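Long-range contacts in gamma-glutamyl phosphate reductase (Saccharomyces cerevisiae, PDB 1VLU), which catalyses the NADPH-dependent reduction of L-gamma-glutamyl phosphate to the semialdehyde of L-glutamate, with release of phosphate, in proline biosynthesis: residues Ser15-Ala20 / Gln207-Asp212; Ile41-His46 / Val98-Asp103; Ile253-Ile258 / Ala371-Asn376. All blocks are in the same frame, centred on the assembly; numbering follows the deposited sequence.

Contact 1 (Ser15-Ala20 / Gln207-Asp212); sequences SSQQIA and QDEYID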
loop_
_atom_site.group_PDB
_atom_site.type_symbol
_atom_site.label_atom_id
_atom_site.label_comp_id
_atom_site.label_asym_id
_atom_site.label_seq_id
_atom_site.Cartn_x
_atom_site.Cartn_y
_atom_site.Cartn_z
ATOM N N SER A 15 -9.691 15.733 -8.267
ATOM C CA SER A 15 -8.614 16.711 -8.364
ATOM C C SER A 15 -7.243 16.122 -7.966
ATOM O O SER A 15 -6.271 16.231 -8.719
ATOM C CB SER A 15 -8.954 17.898 -7.467
ATOM O OG SER A 15 -8.365 19.084 -7.951
ATOM N N SER A 16 -7.203 15.488 -6.792
ATOM C CA SER A 16 -6.013 14.858 -6.248
ATOM C C SER A 16 -5.569 13.679 -7.077
ATOM O O SER A 16 -4.365 13.464 -7.223
ATOM C CB SER A 16 -6.246 14.407 -4.818
ATOM O OG SER A 16 -6.764 15.480 -4.059
ATOM N N GLN A 17 -6.526 12.932 -7.634
ATOM C CA GLN A 17 -6.186 11.805 -8.504
ATOM C C GLN A 17 -5.514 12.294 -9.764
ATOM O O GLN A 17 -4.556 11.681 -10.230
ATOM C CB GLN A 17 -7.405 10.953 -8.873
ATOM C CG GLN A 17 -7.946 10.097 -7.752
ATOM C CD GLN A 17 -8.893 9.018 -8.261
ATOM O OE1 GLN A 17 -10.118 9.174 -8.203
ATOM N NE2 GLN A 17 -8.327 7.921 -8.776
ATOM N N GLN A 18 -6.017 13.397 -10.312
ATOM C CA GLN A 18 -5.483 13.937 -11.567
ATOM C C GLN A 18 -4.070 14.527 -11.359
ATOM O O GLN A 18 -3.158 14.330 -12.177
ATOM C CB GLN A 18 -6.449 14.968 -12.163
ATOM C CG GLN A 18 -6.145 15.361 -13.610
ATOM C CD GLN A 18 -6.224 14.185 -14.584
ATOM O OE1 GLN A 18 -7.311 13.673 -14.884
ATOM N NE2 GLN A 18 -5.063 13.754 -15.087
ATOM N N ILE A 19 -3.910 15.237 -10.248
ATOM C CA ILE A 19 -2.622 15.735 -9.819
ATOM C C ILE A 19 -1.611 14.602 -9.724
ATOM O O ILE A 19 -0.557 14.688 -10.343
ATOM C CB ILE A 19 -2.747 16.540 -8.510
ATOM C CG1 ILE A 19 -3.414 17.892 -8.816
ATOM C CG2 ILE A 19 -1.390 16.694 -7.809
ATOM C CD1 ILE A 19 -3.964 18.629 -7.585
ATOM N N ALA A 20 -1.950 13.539 -8.993
ATOM C CA ALA A 20 -1.055 12.409 -8.796
ATOM C C ALA A 20 -0.745 11.651 -10.094
ATOM O O ALA A 20 0.391 11.205 -10.306
ATOM C CB ALA A 20 -1.611 11.464 -7.741
ATOM N N GLN A 207 -3.420 8.625 -2.596
ATOM C CA GLN A 207 -3.009 8.285 -3.960
ATOM C C GLN A 207 -1.804 7.374 -4.011
ATOM O O GLN A 207 -0.907 7.606 -4.784
ATOM C CB GLN A 207 -2.741 9.552 -4.799
ATOM C CG GLN A 207 -3.903 10.565 -4.847
ATOM C CD GLN A 207 -5.209 9.900 -5.202
ATOM O OE1 GLN A 207 -5.265 9.098 -6.138
ATOM N NE2 GLN A 207 -6.264 10.207 -4.444
ATOM N N ASP A 208 -1.798 6.310 -3.224
ATOM C CA ASP A 208 -0.644 5.432 -3.179
ATOM C C ASP A 208 -0.424 4.527 -4.394
ATOM O O ASP A 208 0.602 3.842 -4.462
ATOM C CB ASP A 208 -0.612 4.641 -1.881
ATOM C CG ASP A 208 -1.606 3.515 -1.854
ATOM O OD1 ASP A 208 -2.725 3.673 -2.389
ATOM O OD2 ASP A 208 -1.252 2.467 -1.274
ATOM N N GLU A 209 -1.342 4.545 -5.361
ATOM C CA GLU A 209 -1.079 3.897 -6.651
ATOM C C GLU A 209 -0.144 4.733 -7.507
ATOM O O GLU A 209 0.480 4.216 -8.426
ATOM C CB GLU A 209 -2.360 3.643 -7.462
ATOM C CG GLU A 209 -3.613 3.427 -6.650
ATOM C CD GLU A 209 -4.391 4.727 -6.445
ATOM O OE1 GLU A 209 -5.025 5.194 -7.421
ATOM O OE2 GLU A 209 -4.374 5.271 -5.311
ATOM N N TYR A 210 -0.081 6.034 -7.233
ATOM C CA TYR A 210 0.692 6.956 -8.050
ATOM C C TYR A 210 1.852 7.587 -7.295
ATOM O O TYR A 210 2.825 7.996 -7.918
ATOM C CB TYR A 210 -0.193 8.064 -8.600
ATOM C CG TYR A 210 -1.399 7.619 -9.392
ATOM C CD1 TYR A 210 -1.259 6.959 -10.615
ATOM C CD2 TYR A 210 -2.686 7.902 -8.935
ATOM C CE1 TYR A 210 -2.387 6.553 -11.354
ATOM C CE2 TYR A 210 -3.819 7.508 -9.656
ATOM C CZ TYR A 210 -3.667 6.835 -10.863
ATOM O OH TYR A 210 -4.795 6.463 -11.566
ATOM N N ILE A 211 1.735 7.698 -5.969
ATOM C CA ILE A 211 2.743 8.380 -5.156
ATOM C C ILE A 211 3.533 7.372 -4.379
ATOM O O ILE A 211 2.955 6.519 -3.699
ATOM C CB ILE A 211 2.139 9.463 -4.215
ATOM C CG1 ILE A 211 1.346 10.495 -5.022
ATOM C CG2 ILE A 211 3.236 10.149 -3.355
ATOM C CD1 ILE A 211 0.514 11.481 -4.159
ATOM N N ASP A 212 4.859 7.469 -4.496
ATOM C CA ASP A 212 5.784 6.510 -3.917
ATOM C C ASP A 212 6.399 6.895 -2.577
ATOM O O ASP A 212 6.847 6.021 -1.840
ATOM C CB ASP A 212 6.900 6.200 -4.935
ATOM C CG ASP A 212 6.345 5.804 -6.295
ATOM O OD1 ASP A 212 5.845 4.656 -6.403
ATOM O OD2 ASP A 212 6.363 6.640 -7.239
#
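In Q17 and Q207, CG lies anti to the carbonyl carbon (chi1 -54° in Q207). Beyond CG, Q17 runs extended, whereas Q207 bends at chi2 (-50°). The two side chains cross at about a right angle, with their amide planes 28° apart. Q207 OE1 comes to 3.3 Å from Q17 CG, and Q207 NE2 to 3.7 Å from that same carbon. This is van der Waals contact, with no hydrogen bond between the two amides. The Q207 NE2 bond goes instead to D203 O. A20 fills the middle of the contact. Its CB lies 3.7 Å from Q207 CB and 3.8 Å from Y210 CB, and I211 CG1 touches it at 4.1 Å. The A20 carbonyl O also rests 3.6 Å from Y210 CB. The loop is folded on itself here: Q207 O accepts from both Y210 N and I211 N. That turn brings Q207, Y210 and I211 round to the one alanine methyl. Beyond the segments, I19 and I211 both touch I156 of strand 154-158. The arrangement is a helix-to-loop packing beside the mixed sheet, consistent with the N-terminal cofactor-binding domain of the aldehyde dehydrogenase fold.

Contact 2 (Ile41-His46 / Val98-Asp103); sequences ILYKIH and VAELED
A99 sits between L42 and Y43, and its methyl group is the tight centre of this contact. A99 CB lies 3.8 Å from L42 CB. It also sits over one face of the Y43 ring, 4.0 Å from the ring centroid and 18° off the ring normal. This is a CH-pi contact, displaced somewhat from the centre toward the rim, and CZ is the ring atom nearest to the methyl. L42 extends the apolar side: its CD1 meets V98 CG1 at 3.9 Å. L42, V98 and A99 are buried, and the side-chain atoms that touch here are apolar.

The outer side is exposed and only weakly bonded, although the Y43 hydroxyl sits close against E100. The extended chain of E100 crosses the Y43 side chain at about a right angle. Y43 OH lies 3.1 Å from E100 CG. Its hydrogen bond to E100 OE2 is weak, at 3.5 Å, with the ring and carboxylate planes 38° apart. This pair lies at the solvent edge and has no strong polar link.

The contact joins the middle of helix 35-51 to the C-terminal end of helix 87-100. Helix 139-151 lies against both: L42 touches A146 and I149, and V98 touches K150. Helix 164-185 packs on another part of helix 35-51, through I41, K44 and I45.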
loop_
_atom_site.group_PDB
_atom_site.type_symbol
_atom_site.label_atom_id
_atom_site.label_comp_id
_atom_site.label_asym_id
_atom_site.label_seq_id
_atom_site.Cartn_x
_atom_site.Cartn_y
_atom_site.Cartn_z
ATOM N N ILE A 41 17.982 23.067 -16.227
ATOM C CA ILE A 41 16.770 23.698 -15.728
ATOM C C ILE A 41 16.981 24.231 -14.302
ATOM O O ILE A 41 16.359 25.214 -13.919
ATOM C CB ILE A 41 15.501 22.765 -15.837
ATOM C CG1 ILE A 41 14.183 23.571 -15.774
ATOM C CG2 ILE A 41 15.500 21.689 -14.747
ATOM C CD1 ILE A 41 14.091 24.794 -16.717
ATOM N N LEU A 42 17.863 23.600 -13.527
ATOM C CA LEU A 42 18.147 24.077 -12.169
ATOM C C LEU A 42 18.905 25.407 -12.164
ATOM O O LEU A 42 18.698 26.235 -11.278
ATOM C CB LEU A 42 18.874 23.014 -11.328
ATOM C CG LEU A 42 18.126 21.724 -10.962
ATOM C CD1 LEU A 42 18.881 20.985 -9.879
ATOM C CD2 LEU A 42 16.666 22.022 -10.538
ATOM N N TYR A 43 19.768 25.605 -13.159
ATOM C CA TYR A 43 20.499 26.860 -13.337
ATOM C C TYR A 43 19.580 27.988 -13.763
ATOM O O TYR A 43 19.721 29.108 -13.288
ATOM C CB TYR A 43 21.646 26.704 -14.343
ATOM C CG TYR A 43 22.836 25.921 -13.819
ATOM C CD1 TYR A 43 23.493 26.305 -12.637
ATOM C CD2 TYR A 43 23.314 24.807 -14.505
ATOM C CE1 TYR A 43 24.592 25.588 -12.151
ATOM C CE2 TYR A 43 24.408 24.083 -14.033
ATOM C CZ TYR A 43 25.038 24.478 -12.855
ATOM O OH TYR A 43 26.124 23.763 -12.397
ATOM N N LYS A 44 18.645 27.687 -14.656
ATOM C CA LYS A 44 17.651 28.656 -15.101
ATOM C C LYS A 44 16.731 29.076 -13.944
ATOM O O LYS A 44 16.395 30.259 -13.810
ATOM C CB LYS A 44 16.806 28.087 -16.258
ATOM C CG LYS A 44 17.578 27.545 -17.454
ATOM C CD LYS A 44 18.308 28.630 -18.210
ATOM C CE LYS A 44 18.788 28.140 -19.572
ATOM N NZ LYS A 44 20.151 27.545 -19.545
ATOM N N ILE A 45 16.326 28.105 -13.124
ATOM C CA ILE A 45 15.451 28.338 -11.966
ATOM C C ILE A 45 16.152 29.171 -10.894
ATOM O O ILE A 45 15.531 30.047 -10.285
ATOM C CB ILE A 45 14.905 26.992 -11.349
ATOM C CG1 ILE A 45 13.855 26.362 -12.271
ATOM C CG2 ILE A 45 14.281 27.225 -9.960
ATOM C CD1 ILE A 45 13.439 24.953 -11.854
ATOM N N HIS A 46 17.436 28.883 -10.663
ATOM C CA HIS A 46 18.286 29.685 -9.774
ATOM C C HIS A 46 18.311 31.138 -10.240
ATOM O O HIS A 46 18.213 32.063 -9.426
ATOM C CB HIS A 46 19.716 29.122 -9.724
ATOM C CG HIS A 46 20.737 30.105 -9.229
ATOM N ND1 HIS A 46 21.347 29.994 -7.996
ATOM C CD2 HIS A 46 21.245 31.227 -9.796
ATOM C CE1 HIS A 46 22.187 31.000 -7.828
ATOM N NE2 HIS A 46 22.143 31.763 -8.905
ATOM N N VAL A 98 23.386 21.489 -5.858
ATOM C CA VAL A 98 22.672 20.312 -6.341
ATOM C C VAL A 98 22.856 20.121 -7.846
ATOM O O VAL A 98 23.103 19.011 -8.296
ATOM C CB VAL A 98 21.176 20.381 -5.977
ATOM C CG1 VAL A 98 20.409 19.287 -6.679
ATOM C CG2 VAL A 98 20.996 20.281 -4.461
ATOM N N ALA A 99 22.741 21.193 -8.629
ATOM C CA ALA A 99 22.896 21.078 -10.088
ATOM C C ALA A 99 24.298 20.596 -10.461
ATOM O O ALA A 99 24.492 20.012 -11.520
ATOM C CB ALA A 99 22.585 22.395 -10.772
ATOM N N GLU A 100 25.255 20.837 -9.563
ATOM C CA GLU A 100 26.666 20.531 -9.779
ATOM C C GLU A 100 27.043 19.117 -9.351
ATOM O O GLU A 100 28.119 18.630 -9.701
ATOM C CB GLU A 100 27.554 21.567 -9.079
ATOM C CG GLU A 100 27.835 22.791 -9.952
ATOM C CD GLU A 100 28.140 24.081 -9.170
ATOM O OE1 GLU A 100 28.651 24.016 -8.019
ATOM O OE2 GLU A 100 27.870 25.172 -9.729
ATOM N N LEU A 101 26.159 18.458 -8.602
ATOM C CA LEU A 101 26.388 17.084 -8.194
ATOM C C LEU A 101 26.470 16.169 -9.408
ATOM O O LEU A 101 26.023 16.529 -10.510
ATOM C CB LEU A 101 25.284 16.592 -7.263
ATOM C CG LEU A 101 25.175 17.211 -5.872
ATOM C CD1 LEU A 101 23.918 16.683 -5.165
ATOM C CD2 LEU A 101 26.436 16.949 -5.054
ATOM N N GLU A 102 27.069 14.995 -9.202
ATOM C CA GLU A 102 27.128 13.964 -10.234
ATOM C C GLU A 102 25.729 13.396 -10.381
ATOM O O GLU A 102 25.014 13.288 -9.387
ATOM C CB GLU A 102 28.102 12.849 -9.824
ATOM N N ASP A 103 25.344 13.027 -11.603
ATOM C CA ASP A 103 24.053 12.373 -11.846
ATOM C C ASP A 103 23.773 11.275 -10.807
ATOM O O ASP A 103 24.509 10.280 -10.726
ATOM C CB ASP A 103 23.967 11.817 -13.275
ATOM C CG ASP A 103 22.535 11.449 -13.687
ATOM O OD1 ASP A 103 21.621 11.442 -12.832
ATOM O OD2 ASP A 103 22.315 11.161 -14.878
#

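Contact 3 (Ile253-Ile258 / Ala371-Asn376); sequences IKAKRI and AIVTEN
K254, A255 and I258 of helix 252-261 meet V373 of strand 369-373 and E375 just after it, in a helix-on-sheet layer of a parallel alpha/beta domain. In the chain the helix comes between the neighbouring parallel strands 242-246 and 274-278, as a beta-alpha-beta crossover. Strand 369-373 lies next to strand 242-246 in the same sheet. Such a layer is consistent with the catalytic domain of aldehyde dehydrogenases. Helix and strand segments run nearly antiparallel, at 149°, with their axes 9.5 Å apart at closest approach.

V373 is the apolar link, and its two methyls take different partners. CG1 is anti to the backbone N (chi1 -172°) and lies over the helix backbone, 3.8 Å from A255 CA. The A255 methyl CB is 4.0 Å from the same CG1. CG2 meets I258 tip to tip, at 4.1 Å from I258 CG2. V373 also touches I244 and L246, and A255 touches V288 of helix 285-296, so buried apolar groups continue round the pair.

A polar pair borders this core. The extended K254 chain and the E375 chain, bent at chi2 (-51°), reach toward each other tip to tip. They form a salt bridge between K254 NZ and E375 OE2. The modelled separation is very short, so its exact length is doubtful. K254 NZ also has a long, weak ion pair with D440 of the second subunit. K254 and I258 both pack on G441 of that subunit, which places this helix face at the dimer interface.

After the strand the chain turns. N376 is the N-cap of helix 377-386, its OD1 taking a weak bond from N379 N. T374 OG1, also bonded to D247 OD2, accepts from N376 N at 3.2 Å in an ST turn.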
loop_
_atom_site.group_PDB
_atom_site.type_symbol
_atom_site.label_atom_id
_atom_site.label_comp_id
_atom_site.label_asym_id
_atom_site.label_seq_id
_atom_site.Cartn_x
_atom_site.Cartn_y
_atom_site.Cartn_z
ATOM N N ILE A 253 5.853 0.439 39.570
ATOM C CA ILE A 253 7.268 0.172 39.300
ATOM C C ILE A 253 7.450 -0.323 37.857
ATOM O O ILE A 253 8.291 0.209 37.125
ATOM C CB ILE A 253 7.879 -0.838 40.315
ATOM C CG1 ILE A 253 7.897 -0.238 41.730
ATOM C CG2 ILE A 253 9.288 -1.284 39.868
ATOM C CD1 ILE A 253 7.641 -1.261 42.837
ATOM N N LYS A 254 6.654 -1.316 37.446
ATOM C CA LYS A 254 6.664 -1.793 36.052
ATOM C C LYS A 254 6.290 -0.702 35.059
ATOM O O LYS A 254 6.939 -0.554 34.034
ATOM C CB LYS A 254 5.729 -2.974 35.855
ATOM C CG LYS A 254 6.206 -4.261 36.450
ATOM C CD LYS A 254 5.167 -5.326 36.173
ATOM C CE LYS A 254 5.224 -6.414 37.209
ATOM N NZ LYS A 254 3.894 -7.041 37.355
ATOM N N ALA A 255 5.243 0.055 35.362
ATOM C CA ALA A 255 4.791 1.126 34.479
ATOM C C ALA A 255 5.895 2.158 34.229
ATOM O O ALA A 255 6.013 2.692 33.127
ATOM C CB ALA A 255 3.543 1.809 35.058
ATOM N N LYS A 256 6.689 2.426 35.267
ATOM C CA LYS A 256 7.784 3.382 35.200
ATOM C C LYS A 256 8.942 2.878 34.364
ATOM O O LYS A 256 9.454 3.613 33.526
ATOM C CB LYS A 256 8.287 3.733 36.604
ATOM C CG LYS A 256 7.518 4.849 37.280
ATOM C CD LYS A 256 8.007 5.036 38.694
ATOM C CE LYS A 256 7.233 6.148 39.385
ATOM N NZ LYS A 256 7.606 6.322 40.828
ATOM N N ARG A 257 9.359 1.636 34.600
ATOM C CA ARG A 257 10.483 1.071 33.871
ATOM C C ARG A 257 10.132 0.825 32.401
ATOM O O ARG A 257 10.840 1.297 31.512
ATOM C CB ARG A 257 11.034 -0.178 34.572
ATOM C CG ARG A 257 10.215 -1.468 34.435
ATOM C CD ARG A 257 10.693 -2.513 35.446
ATOM N NE ARG A 257 12.126 -2.371 35.714
ATOM C CZ ARG A 257 13.092 -3.061 35.111
ATOM N NH1 ARG A 257 12.804 -3.985 34.202
ATOM N NH2 ARG A 257 14.360 -2.830 35.429
ATOM N N ILE A 258 9.018 0.141 32.148
ATOM C CA ILE A 258 8.550 -0.104 30.783
ATOM C C ILE A 258 8.457 1.197 29.984
ATOM O O ILE A 258 8.986 1.276 28.875
ATOM C CB ILE A 258 7.230 -0.903 30.759
ATOM C CG1 ILE A 258 7.510 -2.351 31.152
ATOM C CG2 ILE A 258 6.538 -0.830 29.374
ATOM C CD1 ILE A 258 6.281 -3.117 31.567
ATOM N N ALA A 371 1.582 -1.979 23.892
ATOM C CA ALA A 371 1.801 -2.620 25.159
ATOM C C ALA A 371 0.691 -2.263 26.134
ATOM O O ALA A 371 0.162 -1.150 26.097
ATOM C CB ALA A 371 3.151 -2.210 25.726
ATOM N N ILE A 372 0.331 -3.217 26.989
ATOM C CA ILE A 372 -0.522 -2.920 28.124
ATOM C C ILE A 372 0.255 -3.214 29.400
ATOM O O ILE A 372 0.903 -4.256 29.517
ATOM C CB ILE A 372 -1.900 -3.673 28.078
ATOM C CG1 ILE A 372 -2.764 -3.311 29.300
ATOM C CG2 ILE A 372 -1.717 -5.229 27.894
ATOM C CD1 ILE A 372 -4.213 -3.803 29.249
ATOM N N VAL A 373 0.217 -2.270 30.336
ATOM C CA VAL A 373 0.778 -2.477 31.661
ATOM C C VAL A 373 -0.410 -2.640 32.608
ATOM O O VAL A 373 -1.185 -1.706 32.825
ATOM C CB VAL A 373 1.713 -1.307 32.083
ATOM C CG1 VAL A 373 2.423 -1.631 33.374
ATOM C CG2 VAL A 373 2.731 -1.005 30.973
ATOM N N THR A 374 -0.583 -3.852 33.119
ATOM C CA THR A 374 -1.667 -4.150 34.048
ATOM C C THR A 374 -1.363 -5.427 34.820
ATOM O O THR A 374 -0.602 -6.271 34.340
ATOM C CB THR A 374 -3.044 -4.256 33.318
ATOM O OG1 THR A 374 -4.109 -4.224 34.275
ATOM C CG2 THR A 374 -3.137 -5.520 32.481
ATOM N N GLU A 375 -1.953 -5.551 36.008
ATOM C CA GLU A 375 -1.949 -6.803 36.778
ATOM C C GLU A 375 -3.269 -7.559 36.604
ATOM O O GLU A 375 -3.405 -8.705 37.028
ATOM C CB GLU A 375 -1.693 -6.531 38.269
ATOM C CG GLU A 375 -0.305 -5.949 38.588
ATOM C CD GLU A 375 0.851 -6.742 37.969
ATOM O OE1 GLU A 375 0.991 -7.948 38.277
ATOM O OE2 GLU A 375 1.625 -6.152 37.177
ATOM N N ASN A 376 -4.235 -6.896 35.972
ATOM C CA ASN A 376 -5.536 -7.470 35.649
ATOM C C ASN A 376 -5.466 -8.340 34.372
ATOM O O ASN A 376 -5.271 -7.828 33.267
ATOM C CB ASN A 376 -6.546 -6.324 35.497
ATOM C CG ASN A 376 -7.976 -6.783 35.619
ATOM O OD1 ASN A 376 -8.425 -7.663 34.894
ATOM N ND2 ASN A 376 -8.711 -6.167 36.528
#

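How the contacts relate
Contacts 1 and 2 belong to the N-terminal part of the chain. Helices 15-30 and 35-51 follow each other in sequence, and both segments of contact 2 fall between the two segments of contact 1. Their centres are 27 Å apart, and their nearest atoms about 17 Å. Contact 3 comes later, in the separate parallel-sheet domain. Its centre is 43 Å from that of contact 1 and 54 Å from that of contact 2. Contacts 1 and 3 both reach the second subunit, while contact 2 does not. In aldehyde dehydrogenases the active site lies between two domains. By that likeness, contacts 1 and 2 would lie on the cofactor-binding side and contact 3 in the catalytic domain. No ligand marks the site in these contacts.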